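Local coordinates for protein purine nucleoside phosphorylase (Schistosoma mansoni, PDB 6B3L) that probably catalyses the reversible phosphorolysis of purine nucleosides such as inosine and guanosine, releasing the free base and ribose 1-phosphate, at residues N57-T62 with A99-V104; L114-A119 with M275-I280. All blocks are in the same frame, centred on the assembly; numbering follows the deposited sequence. Where two conformers were deposited one is given.

In the fold
Both interactions are buried and apolar, and neither has a hydrogen bond between its two segments. Interaction 1 lies farther out, its centre about 15 Å from the centre of the chain, where a loop with partly exposed residues settles on helix 95-108. Interaction 2, its centre about 9 Å from that point, is deeper and joins strand 112-121 of the mixed sheet to helix 259-283. Helix 95-108 leads directly into strand 112-121, linking the two contacts in sequence, although their centres are 22 Å apart and on opposite sides of the chain's centre. Each turns on one phenylalanine, donated by the loop in interaction 1 and by the helix in interaction 2. In each contact the helical segment meets the small molecule, dimethyl sulfoxide or indan-2-amine.

Interaction 1. Residues N57-T62 with A99-V104; sequences NFPKTT and ALPIRV. With DMS (dimethyl sulfoxide), chain D.
The loop between strands 47-51 and 69-75 packs against helix 95-108 of the α/β fold chiefly through F58, whose ring rests on L100, P101 and V104. CG of P101 lies over one face of this ring, and CB of the same proline approaches F58 CZ to 3.9 Å. L100 CD1 and V104 CG2 reach the ring obliquely, on the CD1-CE1 side; the closer is L100 CD1, 3.5 Å from F58 CD1. CG of L100 stands anti to its backbone N (chi1 -178°), carrying the isobutyl group out from the helix to the loop, where CD1 also comes within 4.0 Å of N57 O. P59 extends the patch more loosely, its CD 4.3 Å from P101 CG. Y52 adds a second ring beside F58, inclined to it at about 45°, while A15 and I19 of helix 9-23 touch V104. R103 takes no part in this packing; its NH1 donates to DMS O (2.9 Å, 155°), near the guanidinium plane, and also bonds to A7 O. The proline nitrogen of P101 cannot bond to the preceding turn, and the helix kinks there. Helix 95-108 is the helical connection of a β-α-β crossover, joining strands 78-84 and 112-121, which flank strand 29-31 in parallel.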
loop_
_atom_site.group_PDB
_atom_site.type_symbol
_atom_site.label_atom_id
_atom_site.label_comp_id
_atom_site.label_asym_id
_atom_site.label_seq_id
_atom_site.Cartn_x
_atom_site.Cartn_y
_atom_site.Cartn_z
ATOM N N ASN A 57 -18.698 -18.944 -13.136
ATOM C CA ASN A 57 -17.461 -18.258 -12.767
ATOM C C ASN A 57 -17.664 -16.911 -12.070
ATOM O O ASN A 57 -16.665 -16.242 -11.770
ATOM C CB ASN A 57 -16.533 -18.045 -13.984
ATOM C CG ASN A 57 -16.189 -19.352 -14.695
ATOM O OD1 ASN A 57 -16.252 -19.458 -15.937
ATOM N ND2 ASN A 57 -15.844 -20.356 -13.920
ATOM N N PHE A 58 -18.899 -16.482 -11.796
ATOM C CA PHE A 58 -19.082 -15.253 -11.030
ATOM C C PHE A 58 -18.645 -15.453 -9.575
ATOM O O PHE A 58 -18.710 -16.562 -9.029
ATOM C CB PHE A 58 -20.541 -14.772 -11.097
ATOM C CG PHE A 58 -20.741 -13.548 -11.975
ATOM C CD1 PHE A 58 -20.339 -13.569 -13.302
ATOM C CD2 PHE A 58 -21.345 -12.405 -11.492
ATOM C CE1 PHE A 58 -20.527 -12.461 -14.130
ATOM C CE2 PHE A 58 -21.538 -11.288 -12.311
ATOM C CZ PHE A 58 -21.130 -11.320 -13.629
ATOM N N PRO A 59 -18.163 -14.392 -8.929
ATOM C CA PRO A 59 -17.657 -14.527 -7.564
ATOM C C PRO A 59 -18.752 -14.857 -6.557
ATOM O O PRO A 59 -19.920 -14.493 -6.732
ATOM C CB PRO A 59 -17.024 -13.159 -7.275
ATOM C CG PRO A 59 -17.489 -12.247 -8.327
ATOM C CD PRO A 59 -17.912 -13.057 -9.504
ATOM N N LYS A 60 -18.341 -15.557 -5.501
ATOM C CA LYS A 60 -19.221 -15.898 -4.382
ATOM C C LYS A 60 -19.339 -14.696 -3.443
ATOM O O LYS A 60 -18.323 -14.194 -2.947
ATOM C CB LYS A 60 -18.667 -17.111 -3.646
ATOM C CG LYS A 60 -19.448 -17.543 -2.408
ATOM C CD LYS A 60 -18.943 -18.889 -1.901
ATOM C CE LYS A 60 -19.727 -19.376 -0.690
ATOM N NZ LYS A 60 -21.171 -19.560 -1.005
ATOM N N THR A 61 -20.577 -14.236 -3.189
ATOM C CA THR A 61 -20.816 -13.058 -2.355
ATOM C C THR A 61 -21.685 -13.343 -1.124
ATOM O O THR A 61 -22.178 -12.397 -0.503
ATOM C CB THR A 61 -21.454 -11.931 -3.180
ATOM O OG1 THR A 61 -22.760 -12.320 -3.631
ATOM C CG2 THR A 61 -20.589 -11.571 -4.394
ATOM N N THR A 62 -21.857 -14.608 -0.719
ATOM C CA THR A 62 -22.777 -14.902 0.383
ATOM C C THR A 62 -22.204 -14.608 1.774
ATOM O O THR A 62 -22.958 -14.647 2.756
ATOM C CB THR A 62 -23.239 -16.366 0.313
ATOM O OG1 THR A 62 -22.160 -17.243 0.658
ATOM C CG2 THR A 62 -23.750 -16.707 -1.094
ATOM N N ALA A 99 -12.595 -7.950 -11.180
ATOM C CA ALA A 99 -12.440 -7.689 -12.605
ATOM C C ALA A 99 -13.383 -8.515 -13.475
ATOM O O ALA A 99 -13.725 -8.076 -14.584
ATOM C CB ALA A 99 -11.002 -7.998 -13.033
ATOM N N LEU A 100 -13.761 -9.721 -13.045
ATOM C CA LEU A 100 -14.488 -10.618 -13.948
ATOM C C LEU A 100 -15.810 -10.007 -14.412
ATOM O O LEU A 100 -16.096 -10.064 -15.625
ATOM C CB LEU A 100 -14.679 -11.989 -13.275
ATOM C CG LEU A 100 -15.385 -13.134 -14.038
ATOM C CD1 LEU A 100 -16.921 -13.023 -14.058
ATOM C CD2 LEU A 100 -14.838 -13.254 -15.395
ATOM N N PRO A 101 -16.649 -9.415 -13.550
ATOM C CA PRO A 101 -17.928 -8.875 -14.068
ATOM C C PRO A 101 -17.760 -7.759 -15.093
ATOM O O PRO A 101 -18.571 -7.670 -16.032
ATOM C CB PRO A 101 -18.650 -8.407 -12.794
ATOM C CG PRO A 101 -18.070 -9.291 -11.668
ATOM C CD PRO A 101 -16.613 -9.420 -12.059
ATOM N N ILE A 102 -16.736 -6.910 -14.963
ATOM C CA ILE A 102 -16.500 -5.848 -15.941
ATOM C C ILE A 102 -16.040 -6.440 -17.275
ATOM O O ILE A 102 -16.461 -5.978 -18.341
ATOM C CB ILE A 102 -15.483 -4.831 -15.390
ATOM C CG1 ILE A 102 -15.908 -4.334 -14.006
ATOM C CG2 ILE A 102 -15.253 -3.671 -16.370
ATOM C CD1 ILE A 102 -17.198 -3.690 -13.981
ATOM N N ARG A 103 -15.175 -7.472 -17.243
ATOM C CA ARG A 103 -14.740 -8.116 -18.493
ATOM C C ARG A 103 -15.891 -8.878 -19.165
ATOM O O ARG A 103 -15.955 -8.937 -20.407
ATOM C CB ARG A 103 -13.526 -9.012 -18.217
ATOM C CG ARG A 103 -12.290 -8.142 -17.934
ATOM C CD ARG A 103 -11.025 -8.934 -17.548
ATOM N NE ARG A 103 -9.860 -8.041 -17.481
ATOM C CZ ARG A 103 -8.686 -8.346 -16.949
ATOM N NH1 ARG A 103 -8.465 -9.539 -16.418
ATOM N NH2 ARG A 103 -7.716 -7.437 -16.938
ATOM N N VAL A 104 -16.832 -9.437 -18.380
ATOM C CA VAL A 104 -18.056 -10.009 -18.949
ATOM C C VAL A 104 -18.893 -8.919 -19.634
ATOM O O VAL A 104 -19.415 -9.128 -20.740
ATOM C CB VAL A 104 -18.847 -10.779 -17.869
ATOM C CG1 VAL A 104 -20.222 -11.173 -18.364
ATOM C CG2 VAL A 104 -18.070 -12.063 -17.441
HETATM S S DMS D . -6.090 -8.586 -13.583
HETATM O O DMS D . -6.137 -9.671 -14.627
HETATM C C1 DMS D . -7.623 -8.739 -12.622
HETATM C C2 DMS D . -5.016 -9.212 -12.247
#

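Interaction 2. Residues L114-A119 with M275-I280; sequences LITNLA and MWFKEI. With XM0 (indan-2-amine), chain H.
OG1 of T116 is gripped by two groups, the backbone N of G34 and the hydroxyl of the modified cysteine CME at position 33, while CG2 of the same side chain presses on F277. This is α/β packing, helix against sheet: helix 259-283 packs against strands 112-121 and 236-246 of the mixed sheet and runs nearly antiparallel to strand 112-121, the axes of the two short segments approaching to 11.0 Å at 168°. With chi1 at 61°, OG1 sits between the backbone N and the carbonyl carbon, and CG2 is anti to that carbon, directed at the helix. T116 CG2 and F277 CZ meet closely at 3.4 Å, the two side chains coming from opposite directions. Two residues earlier on the same strand face, L114 sets CB 3.9 Å from F277 CE1 and CD1 4.3 Å from I280 CG2; I115 between them points away from the helix. V240 of the neighbouring strand also touches F277. On the side of the helix away from the strand, indan-2-amine lies along M275, W276 and E279, its C1 3.6 Å from W276 CA, and is hydrogen-bonded to N183 OD1. Within the helix, I280 CD1 lies 4.0 Å above one face of the F277 ring and 3.7 Å above one face of the W276 indole, offset toward the rim of each.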
loop_
_atom_site.group_PDB
_atom_site.type_symbol
_atom_site.label_atom_id
_atom_site.label_comp_id
_atom_site.label_asym_id
_atom_site.label_seq_id
_atom_site.Cartn_x
_atom_site.Cartn_y
_atom_site.Cartn_z
ATOM N N LEU A 114 -21.236 3.682 -16.543
ATOM C CA LEU A 114 -21.630 4.800 -15.690
ATOM C C LEU A 114 -21.583 4.340 -14.232
ATOM O O LEU A 114 -22.145 3.291 -13.894
ATOM C CB LEU A 114 -23.046 5.292 -16.048
ATOM C CG LEU A 114 -23.357 5.543 -17.522
ATOM C CD1 LEU A 114 -24.822 5.917 -17.718
ATOM C CD2 LEU A 114 -22.464 6.638 -18.118
ATOM N N ILE A 115 -20.917 5.126 -13.358
ATOM C CA ILE A 115 -20.641 4.734 -11.971
ATOM C C ILE A 115 -20.992 5.888 -11.032
ATOM O O ILE A 115 -20.629 7.033 -11.303
ATOM C CB ILE A 115 -19.156 4.362 -11.761
ATOM C CG1 ILE A 115 -18.679 3.377 -12.814
ATOM C CG2 ILE A 115 -18.968 3.756 -10.374
ATOM C CD1 ILE A 115 -17.147 3.057 -12.716
ATOM N N THR A 116 -21.664 5.582 -9.917
ATOM C CA THR A 116 -21.830 6.557 -8.837
ATOM C C THR A 116 -21.267 6.008 -7.526
ATOM O O THR A 116 -21.201 4.785 -7.310
ATOM C CB THR A 116 -23.298 6.945 -8.631
ATOM O OG1 THR A 116 -24.096 5.802 -8.269
ATOM C CG2 THR A 116 -23.874 7.594 -9.870
ATOM N N ASN A 117 -20.896 6.927 -6.617
ATOM C CA ASN A 117 -20.412 6.555 -5.295
ATOM C C ASN A 117 -20.706 7.670 -4.286
ATOM O O ASN A 117 -21.097 8.790 -4.653
ATOM C CB ASN A 117 -18.898 6.259 -5.322
ATOM C CG ASN A 117 -18.051 7.463 -5.699
ATOM O OD1 ASN A 117 -18.056 8.496 -5.028
ATOM N ND2 ASN A 117 -17.244 7.310 -6.748
ATOM N N LEU A 118 -20.562 7.336 -3.006
ATOM C CA LEU A 118 -20.576 8.315 -1.918
ATOM C C LEU A 118 -19.138 8.629 -1.507
ATOM O O LEU A 118 -18.299 7.718 -1.423
ATOM C CB LEU A 118 -21.349 7.793 -0.710
ATOM C CG LEU A 118 -22.856 7.690 -0.935
ATOM C CD1 LEU A 118 -23.451 6.675 0.029
ATOM C CD2 LEU A 118 -23.475 9.065 -0.766
ATOM N N ALA A 119 -18.860 9.907 -1.223
ATOM C CA ALA A 119 -17.487 10.329 -0.916
ATOM C C ALA A 119 -17.456 11.473 0.090
ATOM O O ALA A 119 -18.467 12.128 0.356
ATOM C CB ALA A 119 -16.754 10.770 -2.180
ATOM N N MET A 275 -33.045 10.625 -11.968
ATOM C CA MET A 275 -33.516 11.318 -13.167
ATOM C C MET A 275 -32.351 11.779 -14.031
ATOM O O MET A 275 -32.411 11.686 -15.267
ATOM C CB MET A 275 -34.411 12.514 -12.785
ATOM C CG MET A 275 -35.781 12.155 -12.229
ATOM S SD MET A 275 -36.890 13.586 -12.115
ATOM C CE MET A 275 -36.097 14.450 -10.763
ATOM N N TRP A 276 -31.278 12.271 -13.399
ATOM C CA TRP A 276 -30.084 12.696 -14.129
ATOM C C TRP A 276 -29.495 11.556 -14.952
ATOM O O TRP A 276 -29.241 11.706 -16.160
ATOM C CB TRP A 276 -29.063 13.217 -13.127
ATOM C CG TRP A 276 -27.901 14.001 -13.658
ATOM C CD1 TRP A 276 -27.735 14.529 -14.896
ATOM C CD2 TRP A 276 -26.752 14.385 -12.893
ATOM N NE1 TRP A 276 -26.527 15.232 -14.956
ATOM C CE2 TRP A 276 -25.918 15.152 -13.729
ATOM C CE3 TRP A 276 -26.354 14.152 -11.575
ATOM C CZ2 TRP A 276 -24.702 15.672 -13.290
ATOM C CZ3 TRP A 276 -25.155 14.642 -11.153
ATOM C CH2 TRP A 276 -24.340 15.406 -11.999
ATOM N N PHE A 277 -29.273 10.391 -14.317
ATOM C CA PHE A 277 -28.663 9.269 -15.023
ATOM C C PHE A 277 -29.606 8.651 -16.054
ATOM O O PHE A 277 -29.128 8.164 -17.083
ATOM C CB PHE A 277 -28.125 8.224 -14.033
ATOM C CG PHE A 277 -26.690 8.500 -13.619
ATOM C CD1 PHE A 277 -25.701 7.602 -13.858
ATOM C CD2 PHE A 277 -26.367 9.717 -13.055
ATOM C CE1 PHE A 277 -24.385 7.889 -13.500
ATOM C CE2 PHE A 277 -25.065 10.011 -12.698
ATOM C CZ PHE A 277 -24.082 9.112 -12.937
ATOM N N LYS A 278 -30.935 8.687 -15.839
ATOM C CA LYS A 278 -31.845 8.226 -16.892
ATOM C C LYS A 278 -31.706 9.104 -18.135
ATOM O O LYS A 278 -31.676 8.593 -19.263
ATOM C CB LYS A 278 -33.305 8.180 -16.386
ATOM C CG LYS A 278 -34.339 7.765 -17.459
ATOM C CD LYS A 278 -35.638 7.273 -16.866
ATOM C CE LYS A 278 -36.368 8.344 -16.124
ATOM N NZ LYS A 278 -37.756 7.865 -15.788
ATOM N N GLU A 279 -31.575 10.421 -17.946
ATOM C CA GLU A 279 -31.429 11.322 -19.095
ATOM C C GLU A 279 -30.055 11.186 -19.753
ATOM O O GLU A 279 -29.960 11.212 -20.989
ATOM C CB GLU A 279 -31.706 12.769 -18.666
ATOM C CG GLU A 279 -31.577 13.793 -19.778
ATOM C CD GLU A 279 -32.709 13.746 -20.822
ATOM O OE1 GLU A 279 -33.691 12.984 -20.653
ATOM O OE2 GLU A 279 -32.611 14.493 -21.823
ATOM N N ILE A 280 -28.979 10.997 -18.961
ATOM C CA ILE A 280 -27.651 10.734 -19.538
ATOM C C ILE A 280 -27.703 9.496 -20.439
ATOM O O ILE A 280 -27.204 9.513 -21.569
ATOM C CB ILE A 280 -26.578 10.594 -18.431
ATOM C CG1 ILE A 280 -26.297 11.953 -17.768
ATOM C CG2 ILE A 280 -25.258 10.001 -18.999
ATOM C CD1 ILE A 280 -25.584 11.844 -16.371
HETATM C C1 XM0 H . -32.126 15.593 -14.519
HETATM C C2 XM0 H . -33.123 15.980 -13.412
HETATM C C3 XM0 H . -34.430 15.998 -13.649
HETATM C C4 XM0 H . -34.962 15.608 -15.039
HETATM C C5 XM0 H . -34.049 15.270 -15.998
HETATM C C6 XM0 H . -32.555 15.271 -15.733
HETATM C C7 XM0 H . -34.820 14.953 -17.301
HETATM C C8 XM0 H . -36.169 15.542 -16.988
HETATM C C9 XM0 H . -36.353 15.562 -15.507
HETATM N N10 XM0 H . -36.210 16.910 -17.555
#